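Local coordinates for protein SusD homolog (Bacteroides thetaiotaomicron, PDB 3EHM) that probably binds mucin O-glycans at the cell surface as a SusD-like lipoprotein, helping this gut symbiont to use host mucin as a carbohydrate source, at residues Y291-T296 with R330-S335; D285-A290 with I374-Q379. All coordinates share one frame; numbering follows the deposited sequence.

Contact 1 (Y291-T296 with R330-S335); sequences YFTEGT and RPKVDS
Y291 O is the best-held polar atom, gripped by two hydrogen bonds. One comes from K332 N at 2.8 Å, nearly straight (174° at the hydrogen) but rising above the carbonyl plane; the other comes from a water at 2.9 Å that also donates to K332 O. A longer CA-H...O contact from P331 adds to them. The second backbone bond runs from T293 N to R330 O, 2.9 Å, and lies in the carbonyl plane. These two bonds flank F292 and P331, whose CA atoms are 4.5 Å apart and which form the non-hydrogen-bonded pair of a single antiparallel bridge.

The side chain of T293 extends the pairing. Its OG1 stands between the backbone N and the carbonyl carbon (chi1 66°), where it accepts from R330 N at 3.0 Å, so both backbone polar atoms of R330 are engaged by one residue. The same rotamer sends CG2 to 3.5 Å from K332 CG, and the extended lysine runs on past F292 O, its NZ hydrogen-bonding to S289 O. On the other side of the bridge the F292 ring crosses P331 obliquely: CD2 lies 3.6 Å from P331 CA, and the edge of the ring is turned to the R330 carbonyl.

The bridge thus pins a loop to the exit of helix 287-291, F292 being the first residue to leave helical torsions. Behind it, F292 packs on I276 and L280 of helix 274-282 and on Y446, P331 reaches V264 of helix 261-266, and G295 pairs with G306 in the hairpin of strands 295-297 and 304-306.

Contact 2 (D285-A290 with I374-Q379); sequences DPRLSA and ISFQEQ
An Asx-Pro turn built from D285, P286 and R287 leads into helix 287-291 and meets the last turn of helix 364-378 within the helix-rich, TPR-related SusD fold. R287 organises the meeting. Its chain bends at chi3 (-63°), which turns the guanidinium side-on to D285: NE donates to OD1 at 2.8 Å, with 168° at the hydrogen, and NH2 forms a salt bridge with OD2 at 2.7 Å. Both oxygens use their syn lone pairs and lie near the guanidinium plane, though the carboxylate itself is tilted against it. OD1 takes a second bond, 3.0 Å from R287 N, which comes from above the carboxylate plane, closes the Asx turn and acts as a capping bond on the way into the helix.

The third guanidinium nitrogen, NH1, reaches across to S375 OG at 2.9 Å, again near the guanidinium plane. F376 instead sits over one face of that plane, its CE1 3.7 Å from R287 NE and offset toward the rim, the two planes 52° apart. The pyrrolidine of P286 crosses the same ring at about a right angle, with CG only 3.3 Å from CE2. An alanine in place of R287 would remove the salt bridge and the link to S375, and would probably loosen the hold on the buried D285 carboxylate.

Along the aliphatic part of R287, Q379, its CG anti to its own carbonyl carbon, sets that CG 4.1 Å from R287 CG.

How the contacts relate
Running from the N terminus, the chain enters contact 2 at 285-290 and passes without a break into 291-296, the first half of contact 1. After the 295-297/304-306 hairpin it returns at 330-335, closing a loop of 33 intervening residues that contains no helix. It then runs through helix 344-356 and into helix 364-378, whose last turn, at 374-379, closes the longer loop of contact 2, so contact 1 is enclosed by contact 2 and the two do not cross. Their centres are 14 Å apart, yet they touch: K332 bonds back to S289, and Y291 CE1 packs 3.4 Å from Q379 CD. Short helix 287-291 thereby joins the loop region to helix 364-378.

Contact 1 (Y291-T296 with R330-S335)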
loop_
_atom_site.group_PDB
_atom_site.type_symbol
_atom_site.label_atom_id
_atom_site.label_comp_id
_atom_site.label_asym_id
_atom_site.label_seq_id
_atom_site.Cartn_x
_atom_site.Cartn_y
_atom_site.Cartn_z
ATOM N N TYR A 291 -15.524 4.850 5.770
ATOM C CA TYR A 291 -14.153 5.356 5.701
ATOM C C TYR A 291 -13.968 6.808 6.126
ATOM O O TYR A 291 -12.960 7.151 6.743
ATOM C CB TYR A 291 -13.589 5.245 4.275
ATOM C CG TYR A 291 -13.419 3.851 3.696
ATOM C CD1 TYR A 291 -13.435 2.719 4.506
ATOM C CD2 TYR A 291 -13.192 3.678 2.330
ATOM C CE1 TYR A 291 -13.226 1.443 3.965
ATOM C CE2 TYR A 291 -12.978 2.412 1.782
ATOM C CZ TYR A 291 -12.997 1.302 2.605
ATOM O OH TYR A 291 -12.781 0.051 2.068
ATOM N N PHE A 292 -14.925 7.665 5.790
ATOM C CA PHE A 292 -14.766 9.079 6.094
ATOM C C PHE A 292 -15.918 9.785 6.792
ATOM O O PHE A 292 -17.065 9.342 6.752
ATOM C CB PHE A 292 -14.451 9.843 4.805
ATOM C CG PHE A 292 -13.351 9.232 3.983
ATOM C CD1 PHE A 292 -13.648 8.350 2.948
ATOM C CD2 PHE A 292 -12.017 9.543 4.238
ATOM C CE1 PHE A 292 -12.634 7.789 2.176
ATOM C CE2 PHE A 292 -10.998 8.986 3.473
ATOM C CZ PHE A 292 -11.307 8.108 2.439
ATOM N N THR A 293 -15.583 10.909 7.416
ATOM C CA THR A 293 -16.553 11.742 8.117
ATOM C C THR A 293 -17.086 12.773 7.127
ATOM O O THR A 293 -16.504 12.980 6.059
ATOM C CB THR A 293 -15.883 12.522 9.258
ATOM O OG1 THR A 293 -14.948 13.461 8.703
ATOM C CG2 THR A 293 -15.146 11.575 10.195
ATOM N N GLU A 294 -18.201 13.410 7.463
ATOM C CA GLU A 294 -18.725 14.451 6.597
ATOM C C GLU A 294 -17.982 15.700 7.037
ATOM O O GLU A 294 -17.719 15.879 8.225
ATOM C CB GLU A 294 -20.226 14.657 6.806
ATOM C CG GLU A 294 -21.090 13.498 6.347
ATOM C CD GLU A 294 -22.568 13.824 6.420
ATOM O OE1 GLU A 294 -23.067 14.549 5.529
ATOM O OE2 GLU A 294 -23.229 13.368 7.376
ATOM N N GLY A 295 -17.621 16.550 6.087
ATOM C CA GLY A 295 -16.921 17.766 6.443
ATOM C C GLY A 295 -17.920 18.900 6.548
ATOM O O GLY A 295 -19.122 18.691 6.377
ATOM N N THR A 296 -17.431 20.096 6.845
ATOM C CA THR A 296 -18.285 21.272 6.946
ATOM C C THR A 296 -17.599 22.412 6.216
ATOM O O THR A 296 -16.368 22.506 6.198
ATOM C CB THR A 296 -18.543 21.684 8.411
ATOM O OG1 THR A 296 -17.296 21.898 9.078
ATOM C CG2 THR A 296 -19.330 20.602 9.139
ATOM N N ARG A 330 -12.724 13.867 6.806
ATOM C CA ARG A 330 -11.528 13.284 7.405
ATOM C C ARG A 330 -11.639 11.774 7.492
ATOM O O ARG A 330 -12.734 11.232 7.577
ATOM C CB ARG A 330 -11.332 13.789 8.836
ATOM C CG ARG A 330 -11.421 15.280 9.015
ATOM C CD ARG A 330 -11.158 15.642 10.469
ATOM N NE ARG A 330 -11.327 17.072 10.703
ATOM C CZ ARG A 330 -10.936 17.701 11.805
ATOM N NH1 ARG A 330 -10.345 17.023 12.779
ATOM N NH2 ARG A 330 -11.137 19.006 11.929
ATOM N N PRO A 331 -10.496 11.075 7.476
ATOM C CA PRO A 331 -10.552 9.616 7.577
ATOM C C PRO A 331 -11.082 9.302 8.975
ATOM O O PRO A 331 -10.709 9.972 9.943
ATOM C CB PRO A 331 -9.086 9.205 7.432
ATOM C CG PRO A 331 -8.509 10.287 6.576
ATOM C CD PRO A 331 -9.131 11.529 7.165
ATOM N N LYS A 332 -11.972 8.322 9.086
ATOM C CA LYS A 332 -12.485 7.939 10.393
ATOM C C LYS A 332 -11.435 7.044 11.031
ATOM O O LYS A 332 -10.984 6.070 10.422
ATOM C CB LYS A 332 -13.801 7.170 10.267
ATOM C CG LYS A 332 -15.011 8.049 10.044
ATOM C CD LYS A 332 -16.305 7.248 10.160
ATOM C CE LYS A 332 -17.519 8.162 10.070
ATOM N NZ LYS A 332 -18.791 7.394 10.074
ATOM N N VAL A 333 -11.030 7.385 12.246
ATOM C CA VAL A 333 -10.025 6.603 12.943
ATOM C C VAL A 333 -9.916 7.051 14.396
ATOM O O VAL A 333 -10.192 8.206 14.722
ATOM C CB VAL A 333 -8.632 6.756 12.260
ATOM C CG1 VAL A 333 -8.196 8.224 12.268
ATOM C CG2 VAL A 333 -7.597 5.902 12.975
ATOM N N ASP A 334 -9.559 6.124 15.274
ATOM C CA ASP A 334 -9.367 6.463 16.678
ATOM C C ASP A 334 -8.073 5.808 17.153
ATOM O O ASP A 334 -7.445 5.055 16.406
ATOM C CB ASP A 334 -10.568 6.034 17.528
ATOM C CG ASP A 334 -10.908 4.578 17.371
ATOM O OD1 ASP A 334 -10.038 3.728 17.654
ATOM O OD2 ASP A 334 -12.056 4.281 16.969
ATOM N N SER A 335 -7.668 6.092 18.385
ATOM C CA SER A 335 -6.414 5.561 18.907
ATOM C C SER A 335 -6.262 4.044 18.836
ATOM O O SER A 335 -5.154 3.542 18.640
ATOM C CB SER A 335 -6.199 6.040 20.348
ATOM O OG SER A 335 -7.249 5.609 21.191
HETATM O O HOH W 1 -10.514 5.907 7.585
HETATM O O HOH W 2 -19.673 9.691 7.593
#

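Contact 2 (D285-A290 with I374-Q379)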
loop_
_atom_site.group_PDB
_atom_site.type_symbol
_atom_site.label_atom_id
_atom_site.label_comp_id
_atom_site.label_asym_id
_atom_site.label_seq_id
_atom_site.Cartn_x
_atom_site.Cartn_y
_atom_site.Cartn_z
ATOM N N ASP A 285 -21.313 3.856 -3.073
ATOM C CA ASP A 285 -20.630 2.925 -2.181
ATOM C C ASP A 285 -20.890 3.201 -0.701
ATOM O O ASP A 285 -20.575 4.282 -0.202
ATOM C CB ASP A 285 -19.123 3.013 -2.442
ATOM C CG ASP A 285 -18.388 1.728 -2.123
ATOM O OD1 ASP A 285 -18.622 1.141 -1.044
ATOM O OD2 ASP A 285 -17.563 1.315 -2.958
ATOM N N PRO A 286 -21.459 2.221 0.022
ATOM C CA PRO A 286 -21.735 2.404 1.451
ATOM C C PRO A 286 -20.446 2.517 2.276
ATOM O O PRO A 286 -20.481 2.835 3.465
ATOM C CB PRO A 286 -22.542 1.161 1.805
ATOM C CG PRO A 286 -21.953 0.124 0.891
ATOM C CD PRO A 286 -21.861 0.871 -0.418
ATOM N N ARG A 287 -19.309 2.247 1.645
ATOM C CA ARG A 287 -18.035 2.340 2.343
ATOM C C ARG A 287 -17.609 3.792 2.515
ATOM O O ARG A 287 -16.708 4.090 3.295
ATOM C CB ARG A 287 -16.953 1.544 1.599
ATOM C CG ARG A 287 -17.079 0.039 1.810
ATOM C CD ARG A 287 -16.157 -0.766 0.898
ATOM N NE ARG A 287 -16.483 -0.573 -0.511
ATOM C CZ ARG A 287 -15.940 -1.266 -1.505
ATOM N NH1 ARG A 287 -15.038 -2.209 -1.248
ATOM N NH2 ARG A 287 -16.302 -1.022 -2.754
ATOM N N LEU A 288 -18.260 4.699 1.792
ATOM C CA LEU A 288 -17.937 6.117 1.905
ATOM C C LEU A 288 -18.094 6.554 3.361
ATOM O O LEU A 288 -17.198 7.176 3.941
ATOM C CB LEU A 288 -18.864 6.951 1.015
ATOM C CG LEU A 288 -18.728 8.474 1.109
ATOM C CD1 LEU A 288 -17.284 8.896 0.842
ATOM C CD2 LEU A 288 -19.664 9.124 0.109
ATOM N N SER A 289 -19.238 6.212 3.945
ATOM C CA SER A 289 -19.542 6.562 5.331
ATOM C C SER A 289 -18.693 5.789 6.332
ATOM O O SER A 289 -18.443 6.259 7.442
ATOM C CB SER A 289 -21.022 6.304 5.621
ATOM O OG SER A 289 -21.341 6.689 6.945
ATOM N N ALA A 290 -18.253 4.599 5.944
ATOM C CA ALA A 290 -17.433 3.781 6.826
ATOM C C ALA A 290 -16.002 4.304 6.883
ATOM O O ALA A 290 -15.345 4.217 7.919
ATOM C CB ALA A 290 -17.435 2.336 6.353
ATOM N N ILE A 374 -16.624 -9.710 0.627
ATOM C CA ILE A 374 -15.757 -9.802 1.799
ATOM C C ILE A 374 -15.365 -8.407 2.291
ATOM O O ILE A 374 -15.292 -8.159 3.500
ATOM C CB ILE A 374 -14.478 -10.618 1.479
ATOM C CG1 ILE A 374 -14.828 -12.104 1.381
ATOM C CG2 ILE A 374 -13.418 -10.395 2.551
ATOM C CD1 ILE A 374 -15.325 -12.707 2.694
ATOM N N SER A 375 -15.130 -7.490 1.358
ATOM C CA SER A 375 -14.753 -6.137 1.741
ATOM C C SER A 375 -15.888 -5.469 2.504
ATOM O O SER A 375 -15.651 -4.790 3.501
ATOM C CB SER A 375 -14.390 -5.297 0.514
ATOM O OG SER A 375 -14.118 -3.956 0.896
ATOM N N PHE A 376 -17.118 -5.651 2.032
ATOM C CA PHE A 376 -18.275 -5.064 2.703
ATOM C C PHE A 376 -18.359 -5.616 4.121
ATOM O O PHE A 376 -18.678 -4.897 5.064
ATOM C CB PHE A 376 -19.562 -5.395 1.938
ATOM C CG PHE A 376 -19.911 -4.395 0.870
ATOM C CD1 PHE A 376 -18.945 -3.926 -0.009
ATOM C CD2 PHE A 376 -21.213 -3.926 0.744
ATOM C CE1 PHE A 376 -19.268 -3.000 -0.999
ATOM C CE2 PHE A 376 -21.545 -3.002 -0.240
ATOM C CZ PHE A 376 -20.571 -2.538 -1.113
ATOM N N GLN A 377 -18.074 -6.902 4.266
ATOM C CA GLN A 377 -18.108 -7.528 5.576
ATOM C C GLN A 377 -16.991 -6.965 6.445
ATOM O O GLN A 377 -17.194 -6.688 7.625
ATOM C CB GLN A 377 -17.967 -9.042 5.445
ATOM C CG GLN A 377 -19.184 -9.722 4.831
ATOM C CD GLN A 377 -19.004 -11.223 4.708
ATOM O OE1 GLN A 377 -18.634 -11.893 5.668
ATOM N NE2 GLN A 377 -19.275 -11.758 3.525
ATOM N N GLU A 378 -15.813 -6.783 5.857
ATOM C CA GLU A 378 -14.680 -6.237 6.598
ATOM C C GLU A 378 -15.029 -4.851 7.141
ATOM O O GLU A 378 -14.665 -4.505 8.265
ATOM C CB GLU A 378 -13.441 -6.138 5.691
ATOM C CG GLU A 378 -12.978 -7.474 5.139
ATOM C CD GLU A 378 -11.795 -7.372 4.184
ATOM O OE1 GLU A 378 -11.665 -6.362 3.461
ATOM O OE2 GLU A 378 -11.001 -8.326 4.138
ATOM N N GLN A 379 -15.751 -4.068 6.344
ATOM C CA GLN A 379 -16.122 -2.711 6.727
ATOM C C GLN A 379 -17.453 -2.605 7.469
ATOM O O GLN A 379 -17.887 -1.509 7.822
ATOM C CB GLN A 379 -16.148 -1.818 5.481
ATOM C CG GLN A 379 -14.871 -1.906 4.649
ATOM C CD GLN A 379 -13.629 -1.553 5.446
ATOM O OE1 GLN A 379 -12.514 -1.947 5.093
ATOM N NE2 GLN A 379 -13.812 -0.799 6.521
#